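Local coordinates for protein ribokinase, putative (Burkholderia thailandensis, PDB 3B1R) that probably phosphorylates nucleosides as a kinase of the ribokinase family, and binds AMP, ADP and inosine, at residues Ile17-Ile22 against Ala83-Asp88; Tyr196-Asp201 against Ala224-Arg229; Ala250-Asp255 against Ile292-Pro297. One frame throughout, in Å; residues are numbered along the deposited sequence.

The three contacts follow one another along the chain without nesting or crossing. Contact 1 closes first. It brings helix 84-93 against strand 18-24 of the smaller sheet, at one AMP. Contact 2 closes a short, mostly helical loop by pairing strands 196-200 and 224-228 in the large sheet. Contact 3 closes last, across two helices, and joins the loop before helix 259-272 to the loop after helix 277-291. Contacts 2 and 3 both touch the second AMP, though their nearest atoms stay about 9 Å apart. Contacts 1 and 3 meet directly, where Ile22 and Asp20 pack on Pro297. Contacts 1 and 2 lie on opposite sides of the chain's centre.

Contact 1 of 3, residues Ile17-Ile22 against Ala83-Asp88; sequences IAYDNI and AQPYLD. With AMP (adenosine monophosphate), chain G.
Tyr19 of strand 18-24 and Tyr86 of helix 84-93 lie alongside each other but run in opposite senses, each hydroxyl reaching toward the other's side of the contact. The pair is neither a stack nor an edge-to-face contact. The ring centroids of Tyr19 and Tyr86 lie 5.8 Å apart and the planes are turned by 40°. The closest ring carbons are Tyr19 CE1 and Tyr86 CD1, 3.8 Å apart.

Tyr19 sends its hydroxyl to the N-terminal part of helix 84-93. There it touches Pro85 CG and takes a weak, bent hydrogen bond from Tyr86 N to Tyr19 OH, 3.4 Å long with an angle of 132° at the hydrogen. Its stronger partner is the backbone oxygen of Asp82, just before residues 83-88.

Ile17 lies over one face of the Tyr86 ring. Its CG2 branch, anti to the backbone N, makes a CH-pi contact, with Ile17 CG2 3.8 Å from the Tyr86 ring centroid. Ala18 O lies at the ring edge, near its plane, 3.4 Å from Tyr86 CE1. Phe54 adds an edge-to-face contact to the same ring. The Tyr86 hydroxyl is hydrogen-bonded to Gly55 O and Gln298 NE2.

Next along the strand, Asp20 grips the ribose diol of AMP with both carboxylate oxygens. AMP O2' donates to Asp20 OD1 at 2.7 Å, and AMP O3' donates to Asp20 OD2 at 2.5 Å. Ala18 CB also touches O2'. Asp20 belongs to the inosine site too.

Aromatic and aliphatic packing plus one weak bond thus join the outer helix to the small sheet. Both tyrosine hydroxyls have partners, which would limit how the rings can shift. The neighbouring Asp20 presents two acceptors to the two ribose hydroxyls, a match suited to recognising a nucleoside sugar.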
loop_
_atom_site.group_PDB
_atom_site.type_symbol
_atom_site.label_atom_id
_atom_site.label_comp_id
_atom_site.label_asym_id
_atom_site.label_seq_id
_atom_site.Cartn_x
_atom_site.Cartn_y
_atom_site.Cartn_z
ATOM N N ILE A 17 10.629 17.298 -4.030
ATOM C CA ILE A 17 10.007 17.411 -5.351
ATOM C C ILE A 17 10.088 16.003 -5.951
ATOM O O ILE A 17 11.170 15.438 -6.090
ATOM C CB ILE A 17 10.715 18.447 -6.266
ATOM C CG1 ILE A 17 11.099 19.705 -5.469
ATOM C CG2 ILE A 17 9.805 18.814 -7.428
ATOM C CD1 ILE A 17 12.156 20.563 -6.134
ATOM N N ALA A 18 8.935 15.435 -6.269
ATOM C CA ALA A 18 8.837 13.991 -6.463
ATOM C C ALA A 18 7.829 13.602 -7.534
ATOM O O ALA A 18 6.947 14.387 -7.885
ATOM C CB ALA A 18 8.445 13.341 -5.141
ATOM N N TYR A 19 7.956 12.379 -8.042
ATOM C CA TYR A 19 6.909 11.799 -8.868
ATOM C C TYR A 19 6.087 10.803 -8.075
ATOM O O TYR A 19 6.623 9.879 -7.475
ATOM C CB TYR A 19 7.489 11.156 -10.132
ATOM C CG TYR A 19 8.131 12.154 -11.053
ATOM C CD1 TYR A 19 7.380 13.155 -11.660
ATOM C CD2 TYR A 19 9.494 12.090 -11.337
ATOM C CE1 TYR A 19 7.980 14.091 -12.518
ATOM C CE2 TYR A 19 10.096 13.013 -12.187
ATOM C CZ TYR A 19 9.337 14.014 -12.764
ATOM O OH TYR A 19 9.930 14.923 -13.612
ATOM N N ASP A 20 4.777 10.998 -8.080
ATOM C CA ASP A 20 3.876 10.150 -7.332
ATOM C C ASP A 20 3.124 9.164 -8.215
ATOM O O ASP A 20 2.651 9.492 -9.315
ATOM C CB ASP A 20 2.868 10.981 -6.543
ATOM C CG ASP A 20 3.523 11.898 -5.506
ATOM O OD1 ASP A 20 4.743 11.758 -5.224
ATOM O OD2 ASP A 20 2.794 12.760 -4.967
ATOM N N ASN A 21 3.020 7.953 -7.690
ATOM C CA ASN A 21 2.265 6.877 -8.278
ATOM C C ASN A 21 1.300 6.446 -7.160
ATOM O O ASN A 21 1.699 5.816 -6.188
ATOM C CB ASN A 21 3.233 5.761 -8.708
ATOM C CG ASN A 21 4.430 6.297 -9.537
ATOM O OD1 ASN A 21 4.330 6.481 -10.753
ATOM N ND2 ASN A 21 5.561 6.550 -8.870
ATOM N N ILE A 22 0.032 6.803 -7.306
ATOM C CA ILE A 22 -0.934 6.748 -6.201
ATOM C C ILE A 22 -2.032 5.706 -6.397
ATOM O O ILE A 22 -2.686 5.669 -7.430
ATOM C CB ILE A 22 -1.559 8.156 -5.942
ATOM C CG1 ILE A 22 -0.453 9.175 -5.625
ATOM C CG2 ILE A 22 -2.604 8.093 -4.828
ATOM C CD1 ILE A 22 -0.817 10.652 -5.951
ATOM N N ALA A 83 13.938 14.941 -14.963
ATOM C CA ALA A 83 13.592 16.276 -14.490
ATOM C C ALA A 83 12.629 17.034 -15.400
ATOM O O ALA A 83 11.633 17.600 -14.934
ATOM C CB ALA A 83 14.845 17.088 -14.257
ATOM N N GLN A 84 12.926 17.028 -16.700
ATOM C CA GLN A 84 12.250 17.887 -17.675
ATOM C C GLN A 84 10.717 17.998 -17.567
ATOM O O GLN A 84 10.185 19.103 -17.642
ATOM C CB GLN A 84 12.652 17.503 -19.111
ATOM C CG GLN A 84 12.782 18.699 -20.049
ATOM C CD GLN A 84 13.812 19.712 -19.562
ATOM O OE1 GLN A 84 14.980 19.379 -19.341
ATOM N NE2 GLN A 84 13.383 20.960 -19.396
ATOM N N PRO A 85 9.999 16.866 -17.410
ATOM C CA PRO A 85 8.553 17.034 -17.328
ATOM C C PRO A 85 8.101 17.875 -16.123
ATOM O O PRO A 85 7.084 18.589 -16.216
ATOM C CB PRO A 85 8.026 15.594 -17.246
ATOM C CG PRO A 85 9.218 14.750 -16.910
ATOM C CD PRO A 85 10.376 15.445 -17.507
ATOM N N TYR A 86 8.847 17.814 -15.015
ATOM C CA TYR A 86 8.543 18.692 -13.874
ATOM C C TYR A 86 8.987 20.140 -14.126
ATOM O O TYR A 86 8.249 21.072 -13.811
ATOM C CB TYR A 86 9.133 18.166 -12.560
ATOM C CG TYR A 86 8.213 18.351 -11.373
ATOM C CD1 TYR A 86 7.986 17.309 -10.472
ATOM C CD2 TYR A 86 7.545 19.561 -11.162
ATOM C CE1 TYR A 86 7.129 17.482 -9.385
ATOM C CE2 TYR A 86 6.687 19.742 -10.086
ATOM C CZ TYR A 86 6.484 18.703 -9.198
ATOM O OH TYR A 86 5.628 18.886 -8.135
ATOM N N LEU A 87 10.180 20.331 -14.689
ATOM C CA LEU A 87 10.666 21.686 -15.002
ATOM C C LEU A 87 9.746 22.429 -15.990
ATOM O O LEU A 87 9.449 23.621 -15.798
ATOM C CB LEU A 87 12.101 21.664 -15.547
ATOM C CG LEU A 87 13.192 20.744 -15.001
ATOM C CD1 LEU A 87 14.356 20.699 -15.992
ATOM C CD2 LEU A 87 13.672 21.176 -13.637
ATOM N N ASP A 88 9.294 21.715 -17.024
ATOM C CA ASP A 88 8.374 22.254 -18.029
ATOM C C ASP A 88 7.044 22.672 -17.409
ATOM O O ASP A 88 6.469 23.682 -17.809
ATOM C CB ASP A 88 8.062 21.212 -19.112
ATOM C CG ASP A 88 9.269 20.832 -19.969
ATOM O OD1 ASP A 88 10.404 21.345 -19.790
ATOM O OD2 ASP A 88 9.054 19.970 -20.840
HETATM P P AMP G . 0.706 15.179 1.811
HETATM O O1P AMP G . 0.987 15.419 3.285
HETATM O O2P AMP G . -0.434 14.231 1.526
HETATM O O3P AMP G . 0.591 16.461 1.017
HETATM O "O5'" AMP G . 2.044 14.493 1.246
HETATM C "C5'" AMP G . 2.079 13.735 0.039
HETATM C "C4'" AMP G . 3.440 13.978 -0.593
HETATM O "O4'" AMP G . 4.442 13.405 0.239
HETATM C "C3'" AMP G . 3.569 13.271 -1.937
HETATM O "O3'" AMP G . 3.379 14.230 -3.006
HETATM C "C2'" AMP G . 4.932 12.567 -1.876
HETATM O "O2'" AMP G . 5.745 12.886 -3.006
HETATM C "C1'" AMP G . 5.552 13.111 -0.584
HETATM N N9 AMP G . 6.343 12.199 0.240
HETATM C C8 AMP G . 5.971 10.965 0.626
HETATM N N7 AMP G . 6.901 10.409 1.417
HETATM C C5 AMP G . 7.886 11.314 1.548
HETATM C C6 AMP G . 9.172 11.337 2.245
HETATM N N6 AMP G . 9.548 10.254 2.962
HETATM N N1 AMP G . 9.912 12.463 2.145
HETATM C C2 AMP G . 9.521 13.534 1.424
HETATM N N3 AMP G . 8.352 13.570 0.744
HETATM C C4 AMP G . 7.517 12.499 0.777
#

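Contact 2 of 3, residues Tyr196-Asp201 against Ala224-Arg229; sequences YIAVND and ALIITR. With AMP (adenosine monophosphate), chain H.
Ile197 and Leu225 run alongside each other in the same direction across two parallel strands. Ile197 CG2 and Leu225 CD1 pack tightly at 3.5 Å. Val199 and Ile227 continue this face of the sheet, and helix 215-219 packs there against Ile197, Leu225 and Ile227. Tyr196, Ala198, Ala224 and Ile226 turn to the other face. The Tyr196 ring meets Ala224 CB at its edge, with Tyr196 CD2 3.9 Å away. Helix 259-272 packs over this face on Tyr196, Ile226 and Thr228.

Four straight backbone bonds join the strands, from Ile197 N to Ala224 O, Ile226 N to Ile197 O, Val199 N to Ile226 O and Thr228 N to Val199 O. Asp201 N then gives Thr228 O a weak, bent bond.

The polar groups gather at the C-terminal ends. Thr228 OG1 sits between its backbone N and carbonyl carbon (chi1 70°) and donates to AMP O3P at 2.6 Å. Asn200 CB lies beside that hydroxyl, 3.4 Å from Thr228 OG1. Asn200 OD1 caps Glu203 N at the start of helix 201-211. The extended Arg229 chain brings its guanidinium obliquely to Asp201, with Arg229 NH1 3.5 Å from Asp201 CB. Ile227 CG2 lies over one face of the Arg229 guanidinium, toward its rim. Asp201 OD2 and Arg229 NH1 are 4.4 Å apart, too far for a salt bridge. The Asp201 carboxylate is bound by His39 and Val38 of the second subunit.

Strands 196-200 and 224-228 are parallel neighbours linked through helices 201-211 and 215-219, a beta-alpha-beta crossover. Phosphate binding at their C-terminal ends is characteristic of Rossmann-like ribokinase-family kinases.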
loop_
_atom_site.group_PDB
_atom_site.type_symbol
_atom_site.label_atom_id
_atom_site.label_comp_id
_atom_site.label_asym_id
_atom_site.label_seq_id
_atom_site.Cartn_x
_atom_site.Cartn_y
_atom_site.Cartn_z
ATOM N N TYR A 196 6.036 28.295 13.291
ATOM C CA TYR A 196 4.796 27.521 13.313
ATOM C C TYR A 196 5.074 26.038 13.114
ATOM O O TYR A 196 6.003 25.666 12.400
ATOM C CB TYR A 196 3.835 27.990 12.212
ATOM C CG TYR A 196 3.722 29.497 12.059
ATOM C CD1 TYR A 196 4.392 30.170 11.032
ATOM C CD2 TYR A 196 2.946 30.250 12.941
ATOM C CE1 TYR A 196 4.286 31.568 10.892
ATOM C CE2 TYR A 196 2.842 31.637 12.813
ATOM C CZ TYR A 196 3.506 32.285 11.789
ATOM O OH TYR A 196 3.383 33.654 11.675
ATOM N N ILE A 197 4.272 25.190 13.757
ATOM C CA ILE A 197 4.301 23.757 13.475
ATOM C C ILE A 197 2.932 23.370 12.908
ATOM O O ILE A 197 1.899 23.745 13.470
ATOM C CB ILE A 197 4.713 22.912 14.720
ATOM C CG1 ILE A 197 4.337 21.435 14.566
ATOM C CG2 ILE A 197 4.097 23.460 15.986
ATOM C CD1 ILE A 197 5.410 20.589 13.892
ATOM N N ALA A 198 2.940 22.670 11.772
ATOM C CA ALA A 198 1.709 22.222 11.105
ATOM C C ALA A 198 1.804 20.731 10.781
ATOM O O ALA A 198 2.571 20.332 9.906
ATOM C CB ALA A 198 1.452 23.039 9.839
ATOM N N VAL A 199 1.052 19.907 11.508
ATOM C CA VAL A 199 1.065 18.450 11.287
ATOM C C VAL A 199 -0.351 17.880 11.238
ATOM O O VAL A 199 -1.306 18.568 11.583
ATOM C CB VAL A 199 1.883 17.699 12.371
ATOM C CG1 VAL A 199 3.400 17.856 12.155
ATOM C CG2 VAL A 199 1.477 18.147 13.767
ATOM N N ASN A 200 -0.501 16.632 10.793
ATOM C CA ASN A 200 -1.781 15.946 10.942
ATOM C C ASN A 200 -1.761 15.262 12.306
ATOM O O ASN A 200 -0.709 15.242 12.949
ATOM C CB ASN A 200 -2.100 14.991 9.754
ATOM C CG ASN A 200 -1.219 13.741 9.710
ATOM O OD1 ASN A 200 -0.793 13.210 10.741
ATOM N ND2 ASN A 200 -0.976 13.239 8.492
ATOM N N ASP A 201 -2.894 14.727 12.761
ATOM C CA ASP A 201 -2.994 14.288 14.157
ATOM C C ASP A 201 -2.122 13.075 14.510
ATOM O O ASP A 201 -1.691 12.915 15.662
ATOM C CB ASP A 201 -4.454 14.091 14.595
ATOM C CG ASP A 201 -5.171 12.955 13.847
ATOM O OD1 ASP A 201 -4.640 12.427 12.848
ATOM O OD2 ASP A 201 -6.299 12.609 14.265
ATOM N N ALA A 224 2.293 29.159 16.723
ATOM C CA ALA A 224 1.090 28.348 16.533
ATOM C C ALA A 224 1.389 26.866 16.269
ATOM O O ALA A 224 2.298 26.527 15.500
ATOM C CB ALA A 224 0.215 28.923 15.410
ATOM N N LEU A 225 0.617 26.007 16.931
ATOM C CA LEU A 225 0.599 24.576 16.654
ATOM C C LEU A 225 -0.718 24.225 15.971
ATOM O O LEU A 225 -1.813 24.410 16.521
ATOM C CB LEU A 225 0.794 23.737 17.929
ATOM C CG LEU A 225 0.485 22.225 17.892
ATOM C CD1 LEU A 225 1.429 21.478 16.951
ATOM C CD2 LEU A 225 0.590 21.626 19.299
ATOM N N ILE A 226 -0.585 23.719 14.757
ATOM C CA ILE A 226 -1.714 23.433 13.904
ATOM C C ILE A 226 -1.755 21.934 13.661
ATOM O O ILE A 226 -0.767 21.343 13.198
ATOM C CB ILE A 226 -1.597 24.213 12.579
ATOM C CG1 ILE A 226 -1.500 25.718 12.866
ATOM C CG2 ILE A 226 -2.789 23.919 11.658
ATOM C CD1 ILE A 226 -0.343 26.375 12.169
ATOM N N ILE A 227 -2.891 21.325 13.997
ATOM C CA ILE A 227 -3.074 19.875 13.841
ATOM C C ILE A 227 -4.311 19.603 12.969
ATOM O O ILE A 227 -5.417 19.972 13.343
ATOM C CB ILE A 227 -3.169 19.147 15.219
ATOM C CG1 ILE A 227 -1.974 19.512 16.117
ATOM C CG2 ILE A 227 -3.231 17.625 15.035
ATOM C CD1 ILE A 227 -2.022 18.889 17.501
ATOM N N THR A 228 -4.106 18.988 11.799
ATOM C CA THR A 228 -5.209 18.684 10.890
ATOM C C THR A 228 -5.711 17.276 11.183
ATOM O O THR A 228 -4.928 16.391 11.510
ATOM C CB THR A 228 -4.814 18.801 9.387
ATOM O OG1 THR A 228 -3.920 17.745 9.039
ATOM C CG2 THR A 228 -4.151 20.132 9.083
ATOM N N ARG A 229 -7.027 17.103 11.081
ATOM C CA ARG A 229 -7.693 15.851 11.404
ATOM C C ARG A 229 -8.729 15.528 10.319
ATOM O O ARG A 229 -9.916 15.313 10.616
ATOM C CB ARG A 229 -8.378 15.933 12.778
ATOM C CG ARG A 229 -7.589 16.682 13.880
ATOM C CD ARG A 229 -8.241 16.520 15.241
ATOM N NE ARG A 229 -7.698 17.442 16.235
ATOM C CZ ARG A 229 -6.692 17.166 17.060
ATOM N NH1 ARG A 229 -6.090 15.995 17.008
ATOM N NH2 ARG A 229 -6.273 18.078 17.928
HETATM P P AMP H . -5.378 15.767 6.457
HETATM O O1P AMP H . -3.960 15.948 5.970
HETATM O O2P AMP H . -5.972 14.464 5.992
HETATM O O3P AMP H . -5.549 16.066 7.928
HETATM O "O5'" AMP H . -6.219 16.875 5.668
HETATM C "C5'" AMP H . -5.779 18.214 5.685
HETATM C "C4'" AMP H . -6.979 19.134 5.619
HETATM O "O4'" AMP H . -7.612 18.957 4.346
HETATM C "C3'" AMP H . -8.053 18.891 6.679
HETATM O "O3'" AMP H . -7.823 19.546 7.942
HETATM C "C2'" AMP H . -9.252 19.460 5.949
HETATM O "O2'" AMP H . -9.274 20.899 5.959
HETATM C "C1'" AMP H . -9.028 19.021 4.518
HETATM N N9 AMP H . -9.647 17.679 4.437
HETATM C C8 AMP H . -9.052 16.476 4.580
HETATM N N7 AMP H . -9.965 15.467 4.470
HETATM C C5 AMP H . -11.175 16.041 4.273
HETATM C C6 AMP H . -12.567 15.576 4.073
HETATM N N6 AMP H . -12.856 14.255 4.074
HETATM N N1 AMP H . -13.535 16.506 3.908
HETATM C C2 AMP H . -13.270 17.827 3.908
HETATM N N3 AMP H . -12.027 18.318 4.076
HETATM C C4 AMP H . -10.961 17.492 4.252
#

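Contact 3 of 3, residues Ala250-Asp255 against Ile292-Pro297; sequences AERVID and IAHQGP. With AMP (adenosine monophosphate), chain H.
Ile292 O is gripped by two backbone donors of the facing loop. Ile254 N donates nearly straight at 2.8 Å to Ile292 O. Asp255 N reaches Ile292 O at 3.2 Å from above the carbonyl plane. A side-chain bond clamps the other end, where Gly296 N donates at 2.7 Å to the anti lone pair of Asp255 OD2. With chi1 at -178°, Asp255 CG points opposite its own N, which carries the carboxylate across to Gly296. The Gln295 amide lies beside it, with its plane only 3° from that of the carboxylate.

Ile292 also supplies the apolar centre. Its CG2 packs on Ala250 CB at 3.5 Å, and its CD1 meets Val253 CG1 at 3.7 Å. The same Ile292 CD1 touches the adenine, 3.5 Å from AMP N7. Farther out, Arg252 NH2 lies 2.7 Å from Ala293 O. Ile254 CG1 and Glu251 OE2 sit over opposite faces of the Arg252 guanidinium, toward the rim.

In the second shell, Lys291 NZ bonds to the backbone oxygens of Asp255, His294 and Gly296 and so ties both loops together. Thr257 OG1 holds Asp255 OD1.

Asp255 opens the sequence Asp-Pro-Thr-Gly-Cys-Gly-Asp, which resembles the signature of pfkB-family kinases. It leads into Asp261 of the nucleoside site. Ile292 lines the adenine side of the nucleotide pocket, while the 250-255 loop leads to the nucleoside site in this ribokinase-like fold.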
loop_
_atom_site.group_PDB
_atom_site.type_symbol
_atom_site.label_atom_id
_atom_site.label_comp_id
_atom_site.label_asym_id
_atom_site.label_seq_id
_atom_site.Cartn_x
_atom_site.Cartn_y
_atom_site.Cartn_z
ATOM N N ALA A 250 -16.948 18.176 1.505
ATOM C CA ALA A 250 -16.373 17.909 0.194
ATOM C C ALA A 250 -17.461 17.649 -0.833
ATOM O O ALA A 250 -18.399 16.911 -0.544
ATOM C CB ALA A 250 -15.430 16.718 0.274
ATOM N N GLU A 251 -17.330 18.252 -2.018
ATOM C CA GLU A 251 -18.212 17.969 -3.171
ATOM C C GLU A 251 -18.380 16.455 -3.315
ATOM O O GLU A 251 -19.487 15.944 -3.516
ATOM C CB GLU A 251 -17.604 18.562 -4.464
ATOM C CG GLU A 251 -18.247 18.093 -5.780
ATOM C CD GLU A 251 -17.433 18.441 -7.036
ATOM O OE1 GLU A 251 -16.319 18.992 -6.918
ATOM O OE2 GLU A 251 -17.916 18.150 -8.156
ATOM N N ARG A 252 -17.245 15.763 -3.229
ATOM C CA ARG A 252 -17.151 14.306 -3.131
ATOM C C ARG A 252 -15.739 13.997 -2.631
ATOM O O ARG A 252 -14.888 14.886 -2.622
ATOM C CB ARG A 252 -17.429 13.634 -4.481
ATOM C CG ARG A 252 -16.690 14.217 -5.667
ATOM C CD ARG A 252 -17.308 13.742 -6.993
ATOM N NE ARG A 252 -16.515 14.049 -8.195
ATOM C CZ ARG A 252 -15.492 14.906 -8.263
ATOM N NH1 ARG A 252 -14.857 15.103 -9.412
ATOM N NH2 ARG A 252 -15.100 15.580 -7.195
ATOM N N VAL A 253 -15.503 12.757 -2.202
ATOM C CA VAL A 253 -14.196 12.332 -1.728
ATOM C C VAL A 253 -13.614 11.300 -2.703
ATOM O O VAL A 253 -14.122 10.174 -2.808
ATOM C CB VAL A 253 -14.276 11.773 -0.282
ATOM C CG1 VAL A 253 -12.898 11.393 0.241
ATOM C CG2 VAL A 253 -14.944 12.788 0.655
ATOM N N ILE A 254 -12.562 11.715 -3.416
ATOM C CA ILE A 254 -11.865 10.901 -4.421
ATOM C C ILE A 254 -10.460 10.474 -3.983
ATOM O O ILE A 254 -10.103 9.304 -4.110
ATOM C CB ILE A 254 -11.746 11.657 -5.780
ATOM C CG1 ILE A 254 -13.133 11.947 -6.367
ATOM C CG2 ILE A 254 -10.848 10.901 -6.778
ATOM C CD1 ILE A 254 -13.876 10.738 -6.889
ATOM N N ASP A 255 -9.664 11.425 -3.484
ATOM C CA ASP A 255 -8.280 11.151 -3.113
ATOM C C ASP A 255 -7.781 12.216 -2.146
ATOM O O ASP A 255 -7.726 13.389 -2.519
ATOM C CB ASP A 255 -7.390 11.123 -4.365
ATOM C CG ASP A 255 -5.934 10.798 -4.052
ATOM O OD1 ASP A 255 -5.660 10.190 -3.007
ATOM O OD2 ASP A 255 -5.056 11.144 -4.866
ATOM N N ILE A 292 -9.498 17.245 -2.399
ATOM C CA ILE A 292 -9.984 15.884 -2.130
ATOM C C ILE A 292 -10.989 15.397 -3.179
ATOM O O ILE A 292 -11.315 14.213 -3.234
ATOM C CB ILE A 292 -10.592 15.768 -0.704
ATOM C CG1 ILE A 292 -10.526 14.327 -0.198
ATOM C CG2 ILE A 292 -12.033 16.301 -0.655
ATOM C CD1 ILE A 292 -10.697 14.206 1.314
ATOM N N ALA A 293 -11.481 16.322 -3.998
ATOM C CA ALA A 293 -12.453 15.997 -5.033
ATOM C C ALA A 293 -11.766 15.572 -6.338
ATOM O O ALA A 293 -12.435 15.276 -7.325
ATOM C CB ALA A 293 -13.389 17.191 -5.274
ATOM N N HIS A 294 -10.433 15.557 -6.339
ATOM C CA HIS A 294 -9.658 15.204 -7.535
ATOM C C HIS A 294 -8.503 14.250 -7.222
ATOM O O HIS A 294 -7.944 14.277 -6.121
ATOM C CB HIS A 294 -9.185 16.469 -8.269
ATOM C CG HIS A 294 -10.290 17.449 -8.522
ATOM N ND1 HIS A 294 -11.046 17.437 -9.676
ATOM C CD2 HIS A 294 -10.807 18.429 -7.741
ATOM C CE1 HIS A 294 -11.958 18.393 -9.609
ATOM N NE2 HIS A 294 -11.840 19.003 -8.443
ATOM N N GLN A 295 -8.178 13.402 -8.200
ATOM C CA GLN A 295 -7.176 12.334 -8.076
ATOM C C GLN A 295 -5.735 12.850 -8.182
ATOM O O GLN A 295 -5.325 13.380 -9.215
ATOM C CB GLN A 295 -7.466 11.222 -9.120
ATOM C CG GLN A 295 -6.450 10.066 -9.201
ATOM C CD GLN A 295 -6.289 9.293 -7.890
ATOM O OE1 GLN A 295 -7.266 9.042 -7.175
ATOM N NE2 GLN A 295 -5.049 8.904 -7.579
ATOM N N GLY A 296 -4.965 12.684 -7.107
ATOM C CA GLY A 296 -3.592 13.160 -7.072
ATOM C C GLY A 296 -3.450 14.500 -6.372
ATOM O O GLY A 296 -4.431 15.208 -6.152
ATOM N N PRO A 297 -2.210 14.872 -6.027
ATOM C CA PRO A 297 -2.014 16.065 -5.205
ATOM C C PRO A 297 -2.314 17.393 -5.907
ATOM O O PRO A 297 -2.667 18.367 -5.252
ATOM C CB PRO A 297 -0.535 15.982 -4.818
ATOM C CG PRO A 297 0.090 15.112 -5.843
ATOM C CD PRO A 297 -0.951 14.139 -6.262
HETATM P P AMP H . -5.378 15.767 6.457
HETATM O O1P AMP H . -3.960 15.948 5.970
HETATM O O2P AMP H . -5.972 14.464 5.992
HETATM O O3P AMP H . -5.549 16.066 7.928
HETATM O "O5'" AMP H . -6.219 16.875 5.668
HETATM C "C5'" AMP H . -5.779 18.214 5.685
HETATM C "C4'" AMP H . -6.979 19.134 5.619
HETATM O "O4'" AMP H . -7.612 18.957 4.346
HETATM C "C3'" AMP H . -8.053 18.891 6.679
HETATM O "O3'" AMP H . -7.823 19.546 7.942
HETATM C "C2'" AMP H . -9.252 19.460 5.949
HETATM O "O2'" AMP H . -9.274 20.899 5.959
HETATM C "C1'" AMP H . -9.028 19.021 4.518
HETATM N N9 AMP H . -9.647 17.679 4.437
HETATM C C8 AMP H . -9.052 16.476 4.580
HETATM N N7 AMP H . -9.965 15.467 4.470
HETATM C C5 AMP H . -11.175 16.041 4.273
HETATM C C6 AMP H . -12.567 15.576 4.073
HETATM N N6 AMP H . -12.856 14.255 4.074
HETATM N N1 AMP H . -13.535 16.506 3.908
HETATM C C2 AMP H . -13.270 17.827 3.908
HETATM N N3 AMP H . -12.027 18.318 4.076
HETATM C C4 AMP H . -10.961 17.492 4.252
#